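Local coordinates for protein ORF59 (Human herpesvirus 8, PDB 3HSL) that serves as the accessory subunit of the viral DNA polymerase in lytic replication, raising its processivity, probably by sliding along the template with it and preventing its dissociation, at residues G38-H43 against F86-T91; G44-P49 against G82-S87. All coordinates share one frame; numbering follows the deposited sequence.

Contact 1. Residues G38-H43 against F86-T91; sequences GVVQVH and FSFRNT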
loop_
_atom_site.group_PDB
_atom_site.type_symbol
_atom_site.label_atom_id
_atom_site.label_comp_id
_atom_site.label_asym_id
_atom_site.label_seq_id
_atom_site.Cartn_x
_atom_site.Cartn_y
_atom_site.Cartn_z
ATOM N N GLY A 38 4.164 13.130 2.583
ATOM C CA GLY A 38 4.354 14.263 3.445
ATOM C C GLY A 38 5.445 14.179 4.468
ATOM O O GLY A 38 6.316 13.291 4.429
ATOM N N VAL A 39 5.374 15.132 5.397
ATOM C CA VAL A 39 6.319 15.265 6.485
ATOM C C VAL A 39 5.562 15.198 7.789
ATOM O O VAL A 39 4.526 15.831 7.921
ATOM C CB VAL A 39 7.019 16.633 6.395
ATOM C CG1 VAL A 39 7.886 16.890 7.604
ATOM C CG2 VAL A 39 7.853 16.720 5.115
ATOM N N VAL A 40 6.074 14.430 8.749
ATOM C CA VAL A 40 5.450 14.333 10.060
ATOM C C VAL A 40 6.277 15.197 11.003
ATOM O O VAL A 40 7.522 15.217 10.908
ATOM C CB VAL A 40 5.427 12.890 10.617
ATOM C CG1 VAL A 40 4.730 12.864 11.991
ATOM C CG2 VAL A 40 4.710 11.950 9.678
ATOM N N GLN A 41 5.597 15.908 11.907
ATOM C CA GLN A 41 6.273 16.770 12.856
ATOM C C GLN A 41 5.770 16.632 14.275
ATOM O O GLN A 41 4.566 16.390 14.514
ATOM C CB GLN A 41 6.064 18.236 12.477
ATOM C CG GLN A 41 6.599 18.638 11.129
ATOM C CD GLN A 41 6.263 20.067 10.768
ATOM O OE1 GLN A 41 5.180 20.574 11.086
ATOM N NE2 GLN A 41 7.197 20.728 10.090
ATOM N N VAL A 42 6.720 16.799 15.204
ATOM C CA VAL A 42 6.472 16.788 16.634
ATOM C C VAL A 42 7.067 18.104 17.101
ATOM O O VAL A 42 8.284 18.283 17.078
ATOM C CB VAL A 42 7.081 15.581 17.338
ATOM C CG1 VAL A 42 6.983 15.752 18.854
ATOM C CG2 VAL A 42 6.367 14.301 16.886
ATOM N N HIS A 43 6.210 19.028 17.529
ATOM C CA HIS A 43 6.666 20.362 17.896
ATOM C C HIS A 43 5.802 21.055 18.934
ATOM O O HIS A 43 4.665 20.651 19.185
ATOM C CB HIS A 43 6.547 21.180 16.629
ATOM C CG HIS A 43 5.163 21.145 16.079
ATOM N ND1 HIS A 43 4.244 22.137 16.326
ATOM C CD2 HIS A 43 4.532 20.229 15.302
ATOM C CE1 HIS A 43 3.106 21.842 15.721
ATOM N NE2 HIS A 43 3.253 20.688 15.092
ATOM N N PHE A 86 10.752 18.404 15.731
ATOM C CA PHE A 86 11.307 17.277 14.977
ATOM C C PHE A 86 10.494 17.098 13.712
ATOM O O PHE A 86 9.286 16.908 13.767
ATOM C CB PHE A 86 11.338 16.015 15.826
ATOM C CG PHE A 86 12.168 16.152 17.057
ATOM C CD1 PHE A 86 13.566 16.104 16.977
ATOM C CD2 PHE A 86 11.571 16.328 18.299
ATOM C CE1 PHE A 86 14.370 16.232 18.121
ATOM C CE2 PHE A 86 12.365 16.458 19.457
ATOM C CZ PHE A 86 13.767 16.408 19.361
ATOM N N SER A 87 11.170 17.161 12.570
ATOM C CA SER A 87 10.510 17.097 11.263
ATOM C C SER A 87 11.102 16.052 10.289
ATOM O O SER A 87 12.215 16.225 9.784
ATOM C CB SER A 87 10.565 18.502 10.681
ATOM O OG SER A 87 9.903 18.579 9.453
ATOM N N PHE A 88 10.346 14.982 10.039
ATOM C CA PHE A 88 10.769 13.866 9.167
ATOM C C PHE A 88 9.697 13.463 8.166
ATOM O O PHE A 88 8.537 13.868 8.291
ATOM C CB PHE A 88 11.148 12.672 10.033
ATOM C CG PHE A 88 10.099 12.306 11.020
ATOM C CD1 PHE A 88 9.203 11.283 10.757
ATOM C CD2 PHE A 88 10.000 12.999 12.232
ATOM C CE1 PHE A 88 8.206 10.936 11.693
ATOM C CE2 PHE A 88 9.016 12.671 13.176
ATOM C CZ PHE A 88 8.114 11.632 12.901
ATOM N N ARG A 89 10.064 12.669 7.168
ATOM C CA ARG A 89 9.090 12.274 6.151
ATOM C C ARG A 89 8.258 11.118 6.671
ATOM O O ARG A 89 8.839 10.240 7.316
ATOM C CB ARG A 89 9.822 11.974 4.833
ATOM C CG ARG A 89 10.970 11.016 4.978
ATOM C CD ARG A 89 11.789 10.780 3.704
ATOM N NE ARG A 89 12.505 11.965 3.227
ATOM C CZ ARG A 89 13.480 11.952 2.299
ATOM N NH1 ARG A 89 13.876 10.810 1.734
ATOM N NH2 ARG A 89 14.076 13.085 1.926
ATOM N N ASN A 90 6.929 11.069 6.436
ATOM C CA ASN A 90 6.245 9.870 6.973
ATOM C C ASN A 90 6.502 8.591 6.225
ATOM O O ASN A 90 6.327 7.520 6.777
ATOM C CB ASN A 90 4.780 9.982 7.502
ATOM C CG ASN A 90 3.804 10.366 6.463
ATOM O OD1 ASN A 90 4.183 10.964 5.479
ATOM N ND2 ASN A 90 2.533 10.034 6.667
ATOM N N THR A 91 6.919 8.703 4.976
ATOM C CA THR A 91 7.289 7.518 4.216
ATOM C C THR A 91 8.781 7.635 3.858
ATOM O O THR A 91 9.150 8.291 2.884
ATOM C CB THR A 91 6.443 7.280 2.937
ATOM O OG1 THR A 91 5.040 7.295 3.257
ATOM C CG2 THR A 91 6.828 5.936 2.317
#
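An antiparallel strand pair of the processivity-factor fold joins Val39-His43 to Phe86-Arg89, the strand axes running at 160° and 4.4 Å apart at their closest. Val40 with Phe88 and Val42 with Phe86 are the hydrogen-bonded pairs. In the first, Val40 N reaches Phe88 O at 2.6 Å, and Phe88 N returns to Val40 O. Beyond the strand end, Asn90 N donates to Gly38 O at 3.1 Å from well above the carbonyl plane.

On the face carrying Val40, Val42, Phe86 and Phe88, Phe88 CG sits between its own backbone N and carbonyl carbon (chi1 52°), and the far end of the ring comes nearer to strand 39-43 than its base. Its CE1 meets Val40 CB at 3.6 Å, CZ meets Val40 CG1, and Val40 O lies over one ring face, offset toward the rim. On the face carrying Gln41 and Ser87, Ser87 OG lies 3.5 Å from Gln41 NE2 and also touches Val39 CG1; the hydroxyl is hydrogen-bonded to Gln152 O.

Strand 49-56 pairs with the other edge of 39-43. Phe115 of strand 108-116 stacks on Phe86 and touches Val42 and Phe88, while His99 of helix 99-103 meets the Phe88 ring edge-to-face.

Contact 2. Residues G44-P49 against G82-S87; sequences GSACTP and GDVSFS
Backbone hydrogen bonds carry most of the contact between Gly44 and Val84, an antiparallel hydrogen-bonded pair whose CA atoms are 5.3 Å apart. Gly44 N donates to Val84 O at 3.0 Å. The return bond, from Val84 N to Gly44 O, is short at 2.7 Å but bent to 129° at the hydrogen, and is therefore weak. A third bond comes from the loop, where Ala46 N donates to Gly82 O at 3.3 Å.

The bonding pattern belongs to the last part of the antiparallel pairing of 39-43 with 83-89, where it runs from strand into loop; Ser45 and Asp83 form a non-hydrogen-bonded pair there, their side chains diverging. Residues 44-49 connect strand 39-43 to its antiparallel neighbour 49-56, and the chain turns a corner at Gly44 yet stays beside the start of strand 83-89 through Ala46. Gly44 adopts phi 112° and psi -155°, angles at which a side chain would press against the carbonyl O of His43, so the lack of one suits the corner. Ser45 OG accepts from Thr48 N at 3.2 Å, three residues on, an ST motif within the loop.

Apolar packing is slight. Val84 CG2 stands anti to its carbonyl carbon and beside the backbone N, from where it touches both CA and CB of Ala46, the latter at 4.0 Å. Ala46 CB also rests near Gly82 O.

The polar side chain of Asp83 contributes van der Waals contact: its CB approaches Gly44 O at 3.4 Å, and its carboxylate lies beside the Gly44-Ser45 backbone, with OD1 3.7 Å from Ser45 CA. Farther round the loop, Ala46 O accepts a hydrogen bond from Tyr12 OH of strand 12-16, and Pro49 packs on Val42 and Tyr12.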
loop_
_atom_site.group_PDB
_atom_site.type_symbol
_atom_site.label_atom_id
_atom_site.label_comp_id
_atom_site.label_asym_id
_atom_site.label_seq_id
_atom_site.Cartn_x
_atom_site.Cartn_y
_atom_site.Cartn_z
ATOM N N GLY A 44 6.350 22.110 19.530
ATOM C CA GLY A 44 5.648 22.877 20.545
ATOM C C GLY A 44 6.327 22.661 21.873
ATOM O O GLY A 44 7.515 22.339 21.925
ATOM N N SER A 45 5.591 22.829 22.959
ATOM C CA SER A 45 6.190 22.641 24.276
ATOM C C SER A 45 6.639 21.189 24.447
ATOM O O SER A 45 6.043 20.285 23.870
ATOM C CB SER A 45 5.204 23.044 25.376
ATOM O OG SER A 45 4.020 22.271 25.260
ATOM N N ALA A 46 7.691 20.979 25.240
ATOM C CA ALA A 46 8.213 19.635 25.497
ATOM C C ALA A 46 7.204 18.847 26.315
ATOM O O ALA A 46 7.134 17.620 26.229
ATOM C CB ALA A 46 9.539 19.702 26.219
ATOM N N CYS A 47 6.427 19.579 27.105
ATOM C CA CYS A 47 5.398 19.015 27.960
ATOM C C CYS A 47 4.221 18.463 27.160
ATOM O O CYS A 47 3.851 17.304 27.320
ATOM C CB CYS A 47 4.952 20.074 28.945
ATOM S SG CYS A 47 6.366 20.584 29.924
ATOM N N THR A 48 3.625 19.279 26.299
ATOM C CA THR A 48 2.513 18.796 25.499
ATOM C C THR A 48 2.754 19.240 24.062
ATOM O O THR A 48 2.293 20.299 23.664
ATOM C CB THR A 48 1.158 19.331 26.002
ATOM O OG1 THR A 48 1.107 20.745 25.808
ATOM C CG2 THR A 48 0.941 19.005 27.486
ATOM N N PRO A 49 3.483 18.429 23.279
ATOM C CA PRO A 49 3.761 18.806 21.909
ATOM C C PRO A 49 2.648 18.420 20.947
ATOM O O PRO A 49 1.820 17.562 21.240
ATOM C CB PRO A 49 5.010 18.006 21.580
ATOM C CG PRO A 49 4.884 16.760 22.409
ATOM C CD PRO A 49 4.087 17.132 23.635
ATOM N N GLY A 82 11.419 24.242 27.602
ATOM C CA GLY A 82 11.365 25.062 26.394
ATOM C C GLY A 82 10.639 24.293 25.315
ATOM O O GLY A 82 9.897 23.353 25.616
ATOM N N ASP A 83 10.846 24.682 24.059
ATOM C CA ASP A 83 10.181 23.996 22.953
ATOM C C ASP A 83 10.891 22.798 22.308
ATOM O O ASP A 83 12.008 22.429 22.683
ATOM C CB ASP A 83 9.592 24.973 21.927
ATOM C CG ASP A 83 8.342 25.670 22.444
ATOM O OD1 ASP A 83 8.171 25.738 23.682
ATOM O OD2 ASP A 83 7.529 26.151 21.610
ATOM N N VAL A 84 10.194 22.219 21.336
ATOM C CA VAL A 84 10.593 21.037 20.577
ATOM C C VAL A 84 10.219 21.151 19.093
ATOM O O VAL A 84 9.198 21.767 18.747
ATOM C CB VAL A 84 9.915 19.784 21.216
ATOM C CG1 VAL A 84 9.557 18.706 20.203
ATOM C CG2 VAL A 84 10.723 19.269 22.387
ATOM N N SER A 85 11.040 20.562 18.222
ATOM C CA SER A 85 10.762 20.600 16.783
ATOM C C SER A 85 11.467 19.490 15.997
ATOM O O SER A 85 12.637 19.616 15.638
ATOM C CB SER A 85 11.121 21.975 16.207
ATOM O OG SER A 85 10.726 22.070 14.850
ATOM N N PHE A 86 10.752 18.404 15.731
ATOM C CA PHE A 86 11.307 17.277 14.977
ATOM C C PHE A 86 10.494 17.098 13.712
ATOM O O PHE A 86 9.286 16.908 13.767
ATOM C CB PHE A 86 11.338 16.015 15.826
ATOM C CG PHE A 86 12.168 16.152 17.057
ATOM C CD1 PHE A 86 13.566 16.104 16.977
ATOM C CD2 PHE A 86 11.571 16.328 18.299
ATOM C CE1 PHE A 86 14.370 16.232 18.121
ATOM C CE2 PHE A 86 12.365 16.458 19.457
ATOM C CZ PHE A 86 13.767 16.408 19.361
ATOM N N SER A 87 11.170 17.161 12.570
ATOM C CA SER A 87 10.510 17.097 11.263
ATOM C C SER A 87 11.102 16.052 10.289
ATOM O O SER A 87 12.215 16.225 9.784
ATOM C CB SER A 87 10.565 18.502 10.681
ATOM O OG SER A 87 9.903 18.579 9.453
#

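In the fold
Contacts 1 and 2 are successive lengths of one antiparallel pairing, their centres 13 Å apart, and both draw on strand 83-89, sharing Phe86 and Ser87. Contact 1 is the buried part: eight of its ten touching residues are buried, its centre is about 14 Å from that of the chain, and 481 Å² is buried between its segments, against 262 Å² in contact 2. Contact 2 lies farther out, about 19 Å from the chain centre, and is partly buried. Accordingly, aromatic and aliphatic packing supplements the backbone bonds at 38-43/86-91, whereas backbone bonds dominate at 44-49/82-87, with one small apolar touch, Ala46 on Val84. Val84 bridges the two, its CG1 lying 3.4 Å from Val42 O.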